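Oxidase/hydroxylase (Streptomyces hygroscopicus subsp. hygroscopicus, PDB 4XCB) probably catalyses a 2-oxoglutarate-dependent oxidative cyclization in orthosomycin biosynthesis, and binds nickel, 2-oxoglutarate and hygromycin B. Local coordinates at residues 11-14 against 15-19; 157-160 against 161-164; 55-58 against 59-62. All coordinates share one frame; numbering follows the deposited sequence.

Contacts 1 and 2 are neighbours, their centres 12 Å apart, and they are joined directly. A salt bridge runs from Asp16 OD1 to Lys164 NZ (2.9 Å), and Asp16 O lies 2.9 Å from His163 NE2, a probable hydrogen bond. Both contacts also meet the second subunit. Contact 3 lies on the opposite side of the chain's centre, with centres 30 Å from contact 1 and 29 Å from contact 2. The metal and 2-oxoglutarate lie between these regions: the bound nickel is about 12 Å from the side-chain position of Gly19 and about 11 Å from the side chain of Ser162, while the side chain of Leu58 is about 11 Å from the bound 2-oxoglutarate.

Contact 1 (11-14 against 15-19); sequences QLYI and FDTTG
Thr17 and Thr18 each grip the carbonyl four residues back twice, with the backbone N-H and the hydroxyl. Thr18 OG1 donates to Ile14 O at 2.7 Å, arriving from above the carbonyl plane, and Thr18 N reaches the same oxygen at 2.9 Å from the opposite face. Tyr13 O is held likewise, by Thr17 OG1 at 2.8 Å and by Thr17 N from the other face of its plane. Both hydroxyls lie between backbone N and carbonyl carbon (chi1 50° and 72°), which turns them back along the helix. Upstream, the ordinary helical bonds are straighter: Phe15 N to Gln11 O and Asp16 N to Leu12 O are each bent only to 162°.

The same Thr17 torsion sends CG2 over one face of the Tyr13 ring, a CH-pi contact 4.0 Å from the centroid. Ile14 CG2 runs beside Thr18, 3.9 Å from its OG1. Gly19, with positive phi, ends the helix.

Asp16 OD2 accepts from Asn166 N of the second subunit, and Leu12 packs on Phe167 of the same subunit. Within the chain, helix 9-18 rests through Phe15 on Leu21 and Leu202, from the adjacent strands 20-23 and 200-204 of the larger sheet, and also meets Leu134 of the separate strand 133-135.

Contact 2 (157-160 against 161-164); sequences CYVQ and GSHK
Ser162 folds back on Val159, and its side chain can be followed outward from the backbone. CB comes first, lying 3.2 Å from Val159 O and brushing the valine side chain at 3.9 Å from its CB and 4.0 Å from its CG1. One bond further on, OG donates to Val159 O over a short 2.5 Å. It reaches that oxygen in the carbonyl plane, on a lone pair, with a C=O...donor angle of 140°. What brings the hydroxyl there is chi1 of 49°, which sets OG between the serine's own N and carbonyl carbon. The same OG accepts from Met208 N, so the buried hydroxyl is engaged both as donor and as acceptor.

Val159 O has a second donor in Ser162 N, at 3.0 Å and with an N-H...O angle of 151°; this one is tilted well off the carbonyl plane. Two bonds from one residue thus clamp one carbonyl. Gly161 makes the bend possible with its positive phi, and its CA then meets the edge of the His163 ring, one face of which is overlain by Lys164 CG.

Across the subunit interface, Val159 and Ser162 pack against Tyr13 of the second subunit. The bond from Ser162 N to Val159 O closes a type II beta turn, Val159 to Ser162, at the end of strand 156-159, which pairs with metal-site strand 209-211 in the double-stranded beta helix.

Contact 3 (55-58 against 59-62); sequences YPDL and PAAS
The carboxylate of Asp57 is the flat group that meets the following helical turn, and Ala60 lies over one of its faces: Ala60 CB stands 3.5 Å from Asp57 CG and equally close to OD2. Ala60 N approaches from the same face, well above the plane, and gives OD1 a weak hydrogen bond of 3.4 Å, fairly straight at 155°. Pro59 comes in differently, from beside the group, where its CD lies 3.4 Å from Asp57 OD1; the two side chains cross at about a right angle. Asp57 holds the N-cap position, and chi1 of -170°, with CG pointing opposite the aspartate's own N, carries its carboxylate forward to Ala60 N.

The backbone adds further weak bonds. Ala61 N reaches Asp57 O at 3.0 Å and Leu58 O at 3.1 Å, both strongly bent and weak, and Ser62 N donates weakly to Leu58 O. Leu58 CB touches Pro59 CD at 3.5 Å, while the rest of the leucine is buried against Leu39 of helix 29-40 and Leu42. Ser62 ends this short helix and caps the next: its OG pairs with Glu38 OE2 and also with Phe65 N.

The side chain of Asp57 is about 10 Å from the bound hygromycin B variant and is not among the residues lining that pocket. Chemically, the turn is held by many poor bonds instead of a few good ones. Pro59 suits the first turn because it has no N-H needing an acceptor, and the negative charge of Asp57 would probably be stabilised by the N-terminal end of the helix.

Contact 1 (11-14 against 15-19)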
loop_
_atom_site.group_PDB
_atom_site.type_symbol
_atom_site.label_atom_id
_atom_site.label_comp_id
_atom_site.label_asym_id
_atom_site.label_seq_id
_atom_site.Cartn_x
_atom_site.Cartn_y
_atom_site.Cartn_z
ATOM N N GLN A 11 22.010 -5.804 -1.507
ATOM C CA GLN A 11 21.831 -4.859 -2.607
ATOM C C GLN A 11 20.348 -4.557 -2.833
ATOM O O GLN A 11 19.980 -3.395 -3.022
ATOM C CB GLN A 11 22.466 -5.398 -3.892
ATOM C CG GLN A 11 23.978 -5.260 -3.916
ATOM C CD GLN A 11 24.611 -5.879 -5.164
ATOM O OE1 GLN A 11 24.331 -7.029 -5.508
ATOM N NE2 GLN A 11 25.465 -5.111 -5.844
ATOM N N LEU A 12 19.504 -5.586 -2.812
ATOM C CA LEU A 12 18.054 -5.367 -2.884
ATOM C C LEU A 12 17.555 -4.523 -1.715
ATOM O O LEU A 12 16.703 -3.643 -1.895
ATOM C CB LEU A 12 17.299 -6.697 -2.923
ATOM C CG LEU A 12 17.488 -7.508 -4.200
ATOM C CD1 LEU A 12 17.007 -8.931 -4.012
ATOM C CD2 LEU A 12 16.724 -6.835 -5.330
ATOM N N TYR A 13 18.081 -4.794 -0.519
ATOM C CA TYR A 13 17.647 -4.050 0.661
ATOM C C TYR A 13 17.946 -2.579 0.478
ATOM O O TYR A 13 17.093 -1.723 0.731
ATOM C CB TYR A 13 18.332 -4.551 1.935
ATOM C CG TYR A 13 17.890 -3.798 3.177
ATOM C CD1 TYR A 13 16.839 -4.273 3.961
ATOM C CD2 TYR A 13 18.511 -2.619 3.564
ATOM C CE1 TYR A 13 16.441 -3.589 5.106
ATOM C CE2 TYR A 13 18.112 -1.932 4.686
ATOM C CZ TYR A 13 17.076 -2.419 5.449
ATOM O OH TYR A 13 16.705 -1.712 6.569
ATOM N N ILE A 14 19.169 -2.295 0.047
ATOM C CA ILE A 14 19.613 -0.932 -0.185
ATOM C C ILE A 14 18.827 -0.259 -1.313
ATOM O O ILE A 14 18.423 0.890 -1.176
ATOM C CB ILE A 14 21.125 -0.917 -0.476
ATOM C CG1 ILE A 14 21.859 -1.365 0.790
ATOM C CG2 ILE A 14 21.592 0.460 -0.916
ATOM C CD1 ILE A 14 23.341 -1.564 0.606
ATOM N N PHE A 15 18.594 -0.957 -2.428
ATOM C CA PHE A 15 17.837 -0.322 -3.498
ATOM C C PHE A 15 16.420 0.010 -3.032
ATOM O O PHE A 15 15.898 1.081 -3.324
ATOM C CB PHE A 15 17.786 -1.203 -4.747
ATOM C CG PHE A 15 17.121 -0.542 -5.905
ATOM C CD1 PHE A 15 17.835 0.291 -6.759
ATOM C CD2 PHE A 15 15.769 -0.712 -6.117
ATOM C CE1 PHE A 15 17.193 0.905 -7.825
ATOM C CE2 PHE A 15 15.121 -0.098 -7.177
ATOM C CZ PHE A 15 15.826 0.699 -8.036
ATOM N N ASP A 16 15.806 -0.915 -2.305
ATOM C CA ASP A 16 14.455 -0.719 -1.817
ATOM C C ASP A 16 14.412 0.478 -0.881
ATOM O O ASP A 16 13.540 1.337 -0.983
ATOM C CB ASP A 16 13.964 -1.971 -1.100
ATOM C CG ASP A 16 12.664 -1.751 -0.357
ATOM O OD1 ASP A 16 11.681 -1.276 -0.962
ATOM O OD2 ASP A 16 12.612 -2.075 0.853
ATOM N N THR A 17 15.365 0.539 0.045
ATOM C CA THR A 17 15.246 1.526 1.107
ATOM C C THR A 17 15.723 2.915 0.701
ATOM O O THR A 17 15.293 3.907 1.293
ATOM C CB THR A 17 16.015 1.092 2.368
ATOM O OG1 THR A 17 17.352 0.709 2.027
ATOM C CG2 THR A 17 15.299 -0.072 3.040
ATOM N N THR A 18 16.599 3.002 -0.296
ATOM C CA THR A 18 17.178 4.289 -0.676
ATOM C C THR A 18 16.783 4.775 -2.070
ATOM O O THR A 18 16.951 5.951 -2.400
ATOM C CB THR A 18 18.719 4.236 -0.618
ATOM O OG1 THR A 18 19.214 3.449 -1.714
ATOM C CG2 THR A 18 19.190 3.641 0.703
ATOM N N GLY A 19 16.272 3.863 -2.895
ATOM C CA GLY A 19 15.820 4.228 -4.228
ATOM C C GLY A 19 16.909 4.156 -5.279
ATOM O O GLY A 19 16.672 4.488 -6.423
#

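Contact 2 (157-160 against 161-164)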
loop_
_atom_site.group_PDB
_atom_site.type_symbol
_atom_site.label_atom_id
_atom_site.label_comp_id
_atom_site.label_asym_id
_atom_site.label_seq_id
_atom_site.Cartn_x
_atom_site.Cartn_y
_atom_site.Cartn_z
ATOM N N CYS A 157 23.066 13.945 -6.359
ATOM C CA CYS A 157 22.477 14.119 -5.040
ATOM C C CYS A 157 21.007 13.742 -5.066
ATOM O O CYS A 157 20.365 13.747 -6.117
ATOM C CB CYS A 157 22.659 15.558 -4.526
ATOM S SG CYS A 157 22.061 16.883 -5.559
ATOM N N TYR A 158 20.480 13.428 -3.894
ATOM C CA TYR A 158 19.118 12.934 -3.787
ATOM C C TYR A 158 18.513 13.312 -2.442
ATOM O O TYR A 158 19.227 13.504 -1.441
ATOM C CB TYR A 158 19.082 11.409 -3.956
ATOM C CG TYR A 158 19.806 10.706 -2.842
ATOM C CD1 TYR A 158 21.199 10.631 -2.836
ATOM C CD2 TYR A 158 19.117 10.180 -1.754
ATOM C CE1 TYR A 158 21.876 10.027 -1.805
ATOM C CE2 TYR A 158 19.792 9.564 -0.715
ATOM C CZ TYR A 158 21.175 9.496 -0.748
ATOM O OH TYR A 158 21.867 8.893 0.272
ATOM N N VAL A 159 17.194 13.410 -2.412
ATOM C CA VAL A 159 16.500 13.644 -1.151
ATOM C C VAL A 159 16.165 12.302 -0.516
ATOM O O VAL A 159 15.458 11.491 -1.111
ATOM C CB VAL A 159 15.250 14.500 -1.374
ATOM C CG1 VAL A 159 14.426 14.645 -0.074
ATOM C CG2 VAL A 159 15.649 15.846 -1.983
ATOM N N GLN A 160 16.666 12.061 0.696
ATOM C CA GLN A 160 16.505 10.778 1.367
ATOM C C GLN A 160 15.045 10.331 1.427
ATOM O O GLN A 160 14.180 11.100 1.854
ATOM C CB GLN A 160 17.076 10.871 2.778
ATOM C CG GLN A 160 17.140 9.566 3.499
ATOM C CD GLN A 160 17.500 9.719 4.967
ATOM O OE1 GLN A 160 17.117 8.899 5.799
ATOM N NE2 GLN A 160 18.244 10.772 5.291
ATOM N N GLY A 161 14.775 9.101 1.003
ATOM C CA GLY A 161 13.440 8.536 1.081
ATOM C C GLY A 161 12.390 9.176 0.181
ATOM O O GLY A 161 11.190 8.869 0.302
ATOM N N SER A 162 12.819 10.036 -0.740
ATOM C CA SER A 162 11.869 10.760 -1.578
ATOM C C SER A 162 11.156 9.849 -2.562
ATOM O O SER A 162 10.138 10.237 -3.126
ATOM C CB SER A 162 12.565 11.882 -2.337
ATOM O OG SER A 162 13.728 11.400 -2.966
ATOM N N HIS A 163 11.686 8.652 -2.773
ATOM C CA HIS A 163 11.052 7.704 -3.697
ATOM C C HIS A 163 9.795 7.095 -3.075
ATOM O O HIS A 163 8.951 6.506 -3.779
ATOM C CB HIS A 163 12.052 6.606 -4.110
ATOM C CG HIS A 163 12.532 5.768 -2.964
ATOM N ND1 HIS A 163 12.985 6.318 -1.780
ATOM C CD2 HIS A 163 12.625 4.426 -2.816
ATOM C CE1 HIS A 163 13.331 5.346 -0.952
ATOM N NE2 HIS A 163 13.127 4.186 -1.562
ATOM N N LYS A 164 9.639 7.240 -1.761
ATOM C CA LYS A 164 8.440 6.721 -1.103
ATOM C C LYS A 164 7.688 7.834 -0.363
ATOM O O LYS A 164 6.860 7.560 0.505
ATOM C CB LYS A 164 8.792 5.581 -0.138
ATOM C CG LYS A 164 9.451 4.376 -0.804
ATOM C CD LYS A 164 9.666 3.238 0.186
ATOM C CE LYS A 164 10.250 1.997 -0.480
ATOM N NZ LYS A 164 10.635 0.980 0.558
#

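Contact 3 (55-58 against 59-62)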
loop_
_atom_site.group_PDB
_atom_site.type_symbol
_atom_site.label_atom_id
_atom_site.label_comp_id
_atom_site.label_asym_id
_atom_site.label_seq_id
_atom_site.Cartn_x
_atom_site.Cartn_y
_atom_site.Cartn_z
ATOM N N TYR A 55 23.910 13.674 -25.815
ATOM C CA TYR A 55 23.902 12.717 -26.924
ATOM C C TYR A 55 22.517 12.083 -26.926
ATOM O O TYR A 55 22.212 11.275 -26.062
ATOM C CB TYR A 55 24.991 11.649 -26.759
ATOM C CG TYR A 55 26.410 12.181 -26.655
ATOM C CD1 TYR A 55 27.245 12.198 -27.769
ATOM C CD2 TYR A 55 26.918 12.641 -25.444
ATOM C CE1 TYR A 55 28.543 12.674 -27.683
ATOM C CE2 TYR A 55 28.218 13.127 -25.349
ATOM C CZ TYR A 55 29.025 13.135 -26.475
ATOM O OH TYR A 55 30.317 13.616 -26.388
ATOM N N PRO A 56 21.662 12.468 -27.879
ATOM C CA PRO A 56 20.238 12.193 -27.663
ATOM C C PRO A 56 19.772 10.737 -27.752
ATOM O O PRO A 56 18.826 10.373 -27.041
ATOM C CB PRO A 56 19.560 13.023 -28.759
ATOM C CG PRO A 56 20.573 13.168 -29.804
ATOM C CD PRO A 56 21.893 13.259 -29.100
ATOM N N ASP A 57 20.383 9.924 -28.604
ATOM C CA ASP A 57 19.889 8.556 -28.787
ATOM C C ASP A 57 21.058 7.642 -29.093
ATOM O O ASP A 57 21.337 7.336 -30.247
ATOM C CB ASP A 57 18.835 8.504 -29.907
ATOM C CG ASP A 57 18.115 7.164 -29.986
ATOM O OD1 ASP A 57 18.593 6.179 -29.387
ATOM O OD2 ASP A 57 17.066 7.091 -30.671
ATOM N N LEU A 58 21.760 7.217 -28.052
ATOM C CA LEU A 58 22.991 6.470 -28.255
ATOM C C LEU A 58 22.798 5.101 -28.918
ATOM O O LEU A 58 23.620 4.721 -29.742
ATOM C CB LEU A 58 23.729 6.311 -26.921
ATOM C CG LEU A 58 24.417 7.589 -26.445
ATOM C CD1 LEU A 58 25.032 7.361 -25.085
ATOM C CD2 LEU A 58 25.476 8.030 -27.414
ATOM N N PRO A 59 21.736 4.350 -28.567
ATOM C CA PRO A 59 21.671 3.041 -29.227
ATOM C C PRO A 59 21.381 3.145 -30.726
ATOM O O PRO A 59 21.790 2.261 -31.473
ATOM C CB PRO A 59 20.529 2.332 -28.487
ATOM C CG PRO A 59 20.497 2.986 -27.149
ATOM C CD PRO A 59 20.806 4.425 -27.425
ATOM N N ALA A 60 20.705 4.208 -31.158
ATOM C CA ALA A 60 20.486 4.442 -32.583
ATOM C C ALA A 60 21.753 4.961 -33.252
ATOM O O ALA A 60 22.018 4.684 -34.430
ATOM C CB ALA A 60 19.341 5.435 -32.793
ATOM N N ALA A 61 22.540 5.703 -32.480
ATOM C CA ALA A 61 23.691 6.428 -33.002
ATOM C C ALA A 61 24.921 5.545 -33.221
ATOM O O ALA A 61 25.781 5.860 -34.047
ATOM C CB ALA A 61 24.037 7.578 -32.068
ATOM N N SER A 62 25.011 4.442 -32.488
ATOM C CA SER A 62 26.240 3.664 -32.488
ATOM C C SER A 62 26.024 2.253 -31.964
ATOM O O SER A 62 25.432 2.070 -30.906
ATOM C CB SER A 62 27.300 4.384 -31.651
ATOM O OG SER A 62 27.849 3.523 -30.671
#